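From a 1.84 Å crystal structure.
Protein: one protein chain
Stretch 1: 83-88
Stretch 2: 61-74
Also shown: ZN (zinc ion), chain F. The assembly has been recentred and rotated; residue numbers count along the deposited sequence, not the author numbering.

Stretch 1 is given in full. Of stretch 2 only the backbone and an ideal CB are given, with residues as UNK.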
ATOM      1  N   GLY A  83       4.043  -6.881  -2.761  1.00 44.03           N
ATOM      2  CA  GLY A  83       2.941  -6.021  -3.128  1.00 41.42           C
ATOM      3  C   GLY A  83       2.986  -5.609  -4.590  1.00 37.88           C
ATOM      4  O   GLY A  83       3.759  -6.129  -5.396  1.00 38.21           O
ATOM      5  N   ILE A  84       2.131  -4.654  -4.932  1.00 33.48           N
ATOM      6  CA  ILE A  84       1.948  -4.277  -6.323  1.00 36.10           C
ATOM      7  C   ILE A  84       2.357  -2.817  -6.499  1.00 36.78           C
ATOM      8  O   ILE A  84       2.195  -1.987  -5.597  1.00 32.48           O
ATOM      9  CB  ILE A  84       0.498  -4.556  -6.787  1.00 36.70           C
ATOM     10  CG1 ILE A  84       0.461  -4.783  -8.300  1.00 35.63           C
ATOM     11  CG2 ILE A  84      -0.458  -3.441  -6.388  1.00 33.60           C
ATOM     12  CD1 ILE A  84      -0.851  -5.324  -8.796  1.00 35.90           C
ATOM     13  N   PHE A  85       2.932  -2.521  -7.665  1.00 38.25           N
ATOM     14  CA  PHE A  85       3.618  -1.266  -7.936  1.00 35.82           C
ATOM     15  C   PHE A  85       3.002  -0.535  -9.119  1.00 38.39           C
ATOM     16  O   PHE A  85       2.403  -1.139 -10.011  1.00 30.31           O
ATOM     17  CB  PHE A  85       5.104  -1.493  -8.248  1.00 32.81           C
ATOM     18  CG  PHE A  85       5.902  -2.014  -7.098  1.00 35.66           C
ATOM     19  CD1 PHE A  85       5.886  -3.363  -6.782  1.00 36.49           C
ATOM     20  CD2 PHE A  85       6.700  -1.159  -6.353  1.00 37.23           C
ATOM     21  CE1 PHE A  85       6.632  -3.851  -5.727  1.00 40.41           C
ATOM     22  CE2 PHE A  85       7.455  -1.640  -5.298  1.00 39.23           C
ATOM     23  CZ  PHE A  85       7.418  -2.992  -4.982  1.00 39.47           C
ATOM     24  N   LYS A  86       3.180   0.791  -9.111  1.00 36.45           N
ATOM     25  CA  LYS A  86       2.920   1.653 -10.257  1.00 36.27           C
ATOM     26  C   LYS A  86       4.152   2.504 -10.528  1.00 32.95           C
ATOM     27  O   LYS A  86       4.909   2.836  -9.609  1.00 34.06           O
ATOM     28  CB  LYS A  86       1.709   2.591 -10.023  1.00 37.73           C
ATOM     29  CG  LYS A  86       0.333   1.933 -10.070  1.00 41.97           C
ATOM     30  CD  LYS A  86      -0.162   1.768 -11.499  1.00 42.44           C
ATOM     31  CE  LYS A  86      -1.645   1.417 -11.543  1.00 44.36           C
ATOM     32  NZ  LYS A  86      -2.109   1.107 -12.924  1.00 51.52           N
ATOM     33  N   GLU A  87       4.326   2.894 -11.788  1.00 30.17           N
ATOM     34  CA  GLU A  87       5.472   3.698 -12.183  1.00 35.84           C
ATOM     35  C   GLU A  87       5.235   5.168 -11.852  1.00 35.08           C
ATOM     36  O   GLU A  87       4.113   5.668 -11.967  1.00 35.38           O
ATOM     37  CB  GLU A  87       5.742   3.527 -13.684  1.00 37.07           C
ATOM     38  CG  GLU A  87       7.122   3.969 -14.128  1.00 42.52           C
ATOM     39  CD  GLU A  87       7.456   3.503 -15.545  1.00 50.75           C
ATOM     40  OE1 GLU A  87       6.521   3.194 -16.318  1.00 50.06           O
ATOM     41  OE2 GLU A  87       8.657   3.436 -15.878  1.00 55.42           O
ATOM     42  N   THR A  88       6.296   5.861 -11.434  1.00 37.23           N
ATOM     43  CA  THR A  88       6.216   7.299 -11.194  1.00 35.77           C
ATOM     44  C   THR A  88       6.513   8.072 -12.473  1.00 40.98           C
ATOM     45  O   THR A  88       6.896   7.507 -13.501  1.00 39.37           O
ATOM     46  CB  THR A  88       7.185   7.754 -10.103  1.00 30.90           C
ATOM     47  OG1 THR A  88       8.527   7.761 -10.614  1.00 34.64           O
ATOM     48  CG2 THR A  88       7.100   6.840  -8.892  1.00 34.70           C
ATOM     49  N   UNK A  61      -4.905 -13.795 -19.555  1.00 71.16           N
ATOM     50  CA  UNK A  61      -3.501 -13.373 -19.479  1.00 70.93           C
ATOM     51  C   UNK A  61      -3.351 -11.890 -19.137  1.00 68.38           C
ATOM     52  O   UNK A  61      -3.601 -11.033 -19.985  1.00 74.77           O
ATOM     53  CB  UNK A  61      -2.798 -13.664 -20.806  1.00 70.93           C
ATOM     54  N   UNK A  62      -2.946 -11.592 -17.904  1.00 60.63           N
ATOM     55  CA  UNK A  62      -2.801 -10.211 -17.458  1.00 57.13           C
ATOM     56  C   UNK A  62      -1.514 -10.060 -16.662  1.00 51.64           C
ATOM     57  O   UNK A  62      -1.207 -10.894 -15.806  1.00 48.49           O
ATOM     58  CB  UNK A  62      -4.006  -9.779 -16.619  1.00 57.13           C
ATOM     59  N   UNK A  63      -0.767  -8.999 -16.950  1.00 52.37           N
ATOM     60  CA  UNK A  63       0.461  -8.685 -16.236  1.00 50.18           C
ATOM     61  C   UNK A  63       0.273  -7.405 -15.436  1.00 45.40           C
ATOM     62  O   UNK A  63      -0.392  -6.470 -15.891  1.00 44.70           O
ATOM     63  CB  UNK A  63       1.637  -8.549 -17.205  1.00 50.18           C
ATOM     64  N   UNK A  64       0.865  -7.368 -14.246  1.00 38.79           N
ATOM     65  CA  UNK A  64       0.947  -6.107 -13.531  1.00 34.95           C
ATOM     66  C   UNK A  64       1.926  -5.177 -14.248  1.00 38.10           C
ATOM     67  O   UNK A  64       2.691  -5.585 -15.131  1.00 40.01           O
ATOM     68  CB  UNK A  64       1.374  -6.333 -12.079  1.00 34.95           C
ATOM     69  N   UNK A  65       1.891  -3.900 -13.864  1.00 37.45           N
ATOM     70  CA  UNK A  65       2.702  -2.904 -14.552  1.00 38.74           C
ATOM     71  C   UNK A  65       4.189  -3.200 -14.427  1.00 38.58           C
ATOM     72  O   UNK A  65       4.942  -2.985 -15.380  1.00 40.64           O
ATOM     73  CB  UNK A  65       2.402  -1.508 -14.002  1.00 38.74           C
ATOM     74  N   UNK A  66       4.634  -3.693 -13.270  1.00 34.69           N
ATOM     75  CA  UNK A  66       6.050  -4.004 -13.117  1.00 33.06           C
ATOM     76  C   UNK A  66       6.468  -5.126 -14.062  1.00 44.83           C
ATOM     77  O   UNK A  66       7.507  -5.034 -14.729  1.00 45.75           O
ATOM     78  CB  UNK A  66       6.357  -4.391 -11.669  1.00 33.06           C
ATOM     79  N   UNK A  67       5.660  -6.182 -14.151  1.00 44.96           N
ATOM     80  CA  UNK A  67       6.014  -7.282 -15.041  1.00 47.95           C
ATOM     81  C   UNK A  67       5.896  -6.878 -16.508  1.00 47.79           C
ATOM     82  O   UNK A  67       6.644  -7.390 -17.345  1.00 44.04           O
ATOM     83  CB  UNK A  67       5.125  -8.495 -14.760  1.00 47.95           C
ATOM     84  N   UNK A  68       4.987  -5.956 -16.838  1.00 44.83           N
ATOM     85  CA  UNK A  68       4.929  -5.414 -18.193  1.00 45.84           C
ATOM     86  C   UNK A  68       6.224  -4.721 -18.600  1.00 48.44           C
ATOM     87  O   UNK A  68       6.509  -4.617 -19.799  1.00 52.07           O
ATOM     88  CB  UNK A  68       3.762  -4.432 -18.312  1.00 45.84           C
ATOM     89  N   UNK A  69       6.997  -4.224 -17.637  1.00 45.40           N
ATOM     90  CA  UNK A  69       8.301  -3.630 -17.902  1.00 48.41           C
ATOM     91  C   UNK A  69       9.451  -4.565 -17.558  1.00 48.50           C
ATOM     92  O   UNK A  69      10.606  -4.133 -17.579  1.00 56.89           O
ATOM     93  CB  UNK A  69       8.448  -2.325 -17.116  1.00 48.41           C
ATOM     94  N   UNK A  70       9.163  -5.817 -17.221  1.00 46.24           N
ATOM     95  CA  UNK A  70      10.201  -6.780 -16.883  1.00 46.21           C
ATOM     96  C   UNK A  70      11.081  -6.405 -15.711  1.00 45.61           C
ATOM     97  O   UNK A  70      12.279  -6.707 -15.719  1.00 47.87           O
ATOM     98  CB  UNK A  70      11.091  -7.006 -18.107  1.00 46.21           C
ATOM     99  N   UNK A  71      10.518  -5.762 -14.690  1.00 46.61           N
ATOM    100  CA  UNK A  71      11.295  -5.390 -13.515  1.00 43.34           C
ATOM    101  C   UNK A  71      10.663  -5.993 -12.275  1.00 41.76           C
ATOM    102  O   UNK A  71       9.444  -6.175 -12.197  1.00 41.16           O
ATOM    103  CB  UNK A  71      11.396  -3.869 -13.383  1.00 43.34           C
ATOM    104  N   UNK A  72      11.513  -6.315 -11.305  1.00 46.17           N
ATOM    105  CA  UNK A  72      11.087  -6.515  -9.926  1.00 49.42           C
ATOM    106  C   UNK A  72      11.513  -5.271  -9.166  1.00 43.05           C
ATOM    107  O   UNK A  72      12.654  -5.188  -8.698  1.00 47.21           O
ATOM    108  CB  UNK A  72      11.681  -7.786  -9.316  1.00 49.42           C
ATOM    109  N   UNK A  73      10.646  -4.280  -9.041  1.00 42.72           N
ATOM    110  CA  UNK A  73      11.092  -2.963  -8.592  1.00 45.68           C
ATOM    111  C   UNK A  73      11.223  -2.899  -7.078  1.00 40.57           C
ATOM    112  O   UNK A  73      10.762  -3.769  -6.343  1.00 40.59           O
ATOM    113  CB  UNK A  73      10.122  -1.883  -9.075  1.00 45.68           C
ATOM    114  N   UNK A  74      11.894  -1.848  -6.629  1.00 43.07           N
ATOM    115  CA  UNK A  74      11.840  -1.402  -5.246  1.00 40.56           C
ATOM    116  C   UNK A  74      10.980  -0.151  -5.175  1.00 33.19           C
ATOM    117  O   UNK A  74      10.870   0.597  -6.147  1.00 34.96           O
ATOM    118  CB  UNK A  74      13.242  -1.138  -4.692  1.00 40.56           C
TER
HETATM  119 ZN    ZN F 505       3.438  -9.122 -11.862  1.00 47.19          ZN

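Position 61 lies far from stretch 1, which sets no limit on it. It is P61.

Position 62 has its CA-to-CB bond sideways to stretch 1, with nothing of that stretch near the ideal CB. Many side chains would suit; a long apolar one could reach I84. The residue is W62. W62 CH2 lies 4.3 Å from I84 CD1, so the methyl meets the edge of the indole.

Position 63 is out of reach and unrestricted from this side. It is F63.

Position 64 points toward stretch 1, with its ideal CB 4.1 Å from I84 CD1. It directly precedes a helical turn, and the zinc ion is nearby. A small apolar group would suit the methyl, a cap acceptor the turn, and a metal ligand the zinc. The residue is C64, which meets all three needs. C64 SG binds ZN at 2.5 Å and accepts from the backbone N of position 67 at 3.5 Å, a capping bond. Its CB packs on I84 CD1.

Position 65 points toward stretch 1. Its ideal CB is 4.0 Å from F85 O and 4.9 Å from K86 CD. The lysine offers a positive charge, so an acid fits well; a polar amide is also plausible. The residue is D65. D65 OD2 takes a hydrogen bond from K86 NZ at 3.2 Å, part of a salt bridge. A water donates to D65 OD2 at 2.7 Å and accepts from E87 N at 2.8 Å, tying the carboxylate to the strand backbone.

Position 66 points toward stretch 1, with its ideal CB 4.7 Å from F85 CB. A small apolar side chain would suit, next to the F85 side chain. It is A66.

Position 67 is out of reach of stretch 1, but its ideal CB lies near the zinc. Cysteine or histidine would be reasonable. It is C67, with C67 SG 2.4 Å from ZN.

Position 68 is out of reach and open to many residues. It is K68.

Position 69 points toward stretch 1, where E87 offers a carboxylate. A polar or basic side chain would suit. The residue is N69, which lies near that carboxylate.

Position 70 has positive phi, 59°, which favours glycine. It is G70.

Positions 71 and 72 are extended and make no contact with stretch 1, so most side chains would do. They are V71 and S72.

Position 73 points toward stretch 1, with its ideal CB 4.4 Å from F85 CD2. Phi is -82°, which proline accepts; other apolar groups would also fit. The residue is P73. P73 CG sits over one face of the F85 ring, 3.6 Å from its centroid, in a CH-pi contact.

Position 74 points away, so its side chain is little restricted. It is S74, whose backbone C lies 3.8 Å from F85 CE2.

Stretch 2, residues 61-74: PWFCDACKNGVSPS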
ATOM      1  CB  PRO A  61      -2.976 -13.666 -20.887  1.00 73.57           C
ATOM      2  CG  PRO A  61      -4.178 -13.545 -21.760  1.00 75.08           C
ATOM      3  CD  PRO A  61      -5.337 -14.046 -20.941  1.00 71.77           C
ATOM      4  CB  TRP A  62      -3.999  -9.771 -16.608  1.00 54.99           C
ATOM      5  CG  TRP A  62      -3.874  -8.370 -16.083  1.00 50.94           C
ATOM      6  CD1 TRP A  62      -4.113  -7.215 -16.768  1.00 47.60           C
ATOM      7  CD2 TRP A  62      -3.479  -7.981 -14.763  1.00 43.55           C
ATOM      8  NE1 TRP A  62      -3.889  -6.130 -15.959  1.00 43.39           N
ATOM      9  CE2 TRP A  62      -3.500  -6.570 -14.721  1.00 46.66           C
ATOM     10  CE3 TRP A  62      -3.108  -8.686 -13.613  1.00 41.79           C
ATOM     11  CZ2 TRP A  62      -3.167  -5.848 -13.573  1.00 42.93           C
ATOM     12  CZ3 TRP A  62      -2.777  -7.968 -12.470  1.00 43.44           C
ATOM     13  CH2 TRP A  62      -2.812  -6.562 -12.460  1.00 43.19           C
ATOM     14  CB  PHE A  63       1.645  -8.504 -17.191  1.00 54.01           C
ATOM     15  CG  PHE A  63       2.204  -9.785 -17.725  1.00 55.79           C
ATOM     16  CD1 PHE A  63       1.631 -11.004 -17.406  1.00 55.98           C
ATOM     17  CD2 PHE A  63       3.318  -9.769 -18.548  1.00 64.16           C
ATOM     18  CE1 PHE A  63       2.157 -12.186 -17.912  1.00 58.15           C
ATOM     19  CE2 PHE A  63       3.846 -10.944 -19.054  1.00 61.70           C
ATOM     20  CZ  PHE A  63       3.266 -12.152 -18.733  1.00 57.55           C
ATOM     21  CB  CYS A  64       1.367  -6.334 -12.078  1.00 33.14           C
ATOM     22  SG  CYS A  64       3.126  -6.683 -11.829  1.00 38.18           S
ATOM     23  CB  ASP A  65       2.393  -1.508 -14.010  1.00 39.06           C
ATOM     24  CG  ASP A  65       1.025  -1.010 -14.431  1.00 44.88           C
ATOM     25  OD1 ASP A  65       0.293  -1.763 -15.109  1.00 49.00           O
ATOM     26  OD2 ASP A  65       0.687   0.140 -14.090  1.00 44.65           O
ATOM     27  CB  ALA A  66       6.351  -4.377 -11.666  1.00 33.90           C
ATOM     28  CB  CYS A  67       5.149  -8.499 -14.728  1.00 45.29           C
ATOM     29  SG  CYS A  67       5.473  -9.174 -13.080  1.00 46.38           S
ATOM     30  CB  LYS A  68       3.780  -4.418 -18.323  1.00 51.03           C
ATOM     31  CG  LYS A  68       2.430  -5.001 -18.684  1.00 57.38           C
ATOM     32  CD  LYS A  68       1.491  -3.859 -19.066  1.00 62.84           C
ATOM     33  CE  LYS A  68       0.071  -4.328 -19.304  1.00 67.99           C
ATOM     34  NZ  LYS A  68      -0.737  -3.235 -19.917  1.00 69.01           N
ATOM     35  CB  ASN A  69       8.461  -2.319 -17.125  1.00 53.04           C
ATOM     36  CG  ASN A  69       7.568  -1.210 -17.651  1.00 63.10           C
ATOM     37  OD1 ASN A  69       6.373  -1.409 -17.873  1.00 73.48           O
ATOM     38  ND2 ASN A  69       8.148  -0.032 -17.855  1.00 61.25           N
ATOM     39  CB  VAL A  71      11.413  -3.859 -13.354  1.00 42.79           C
ATOM     40  CG1 VAL A  71      12.410  -3.288 -14.351  1.00 53.24           C
ATOM     41  CG2 VAL A  71      10.059  -3.218 -13.535  1.00 42.53           C
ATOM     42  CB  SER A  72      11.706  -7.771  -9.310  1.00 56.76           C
ATOM     43  OG  SER A  72      11.169  -8.937  -9.900  1.00 63.45           O
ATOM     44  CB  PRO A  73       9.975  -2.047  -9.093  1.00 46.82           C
ATOM     45  CG  PRO A  73       8.744  -2.895  -8.959  1.00 42.81           C
ATOM     46  CD  PRO A  73       9.187  -4.318  -9.260  1.00 42.45           C
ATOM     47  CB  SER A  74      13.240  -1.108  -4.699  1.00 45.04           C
ATOM     48  OG  SER A  74      14.010  -2.297  -4.609  1.00 51.48           O
TER
HETATM   49  O   HOH W   1       2.673   2.008 -13.845  1.00 35.39           O
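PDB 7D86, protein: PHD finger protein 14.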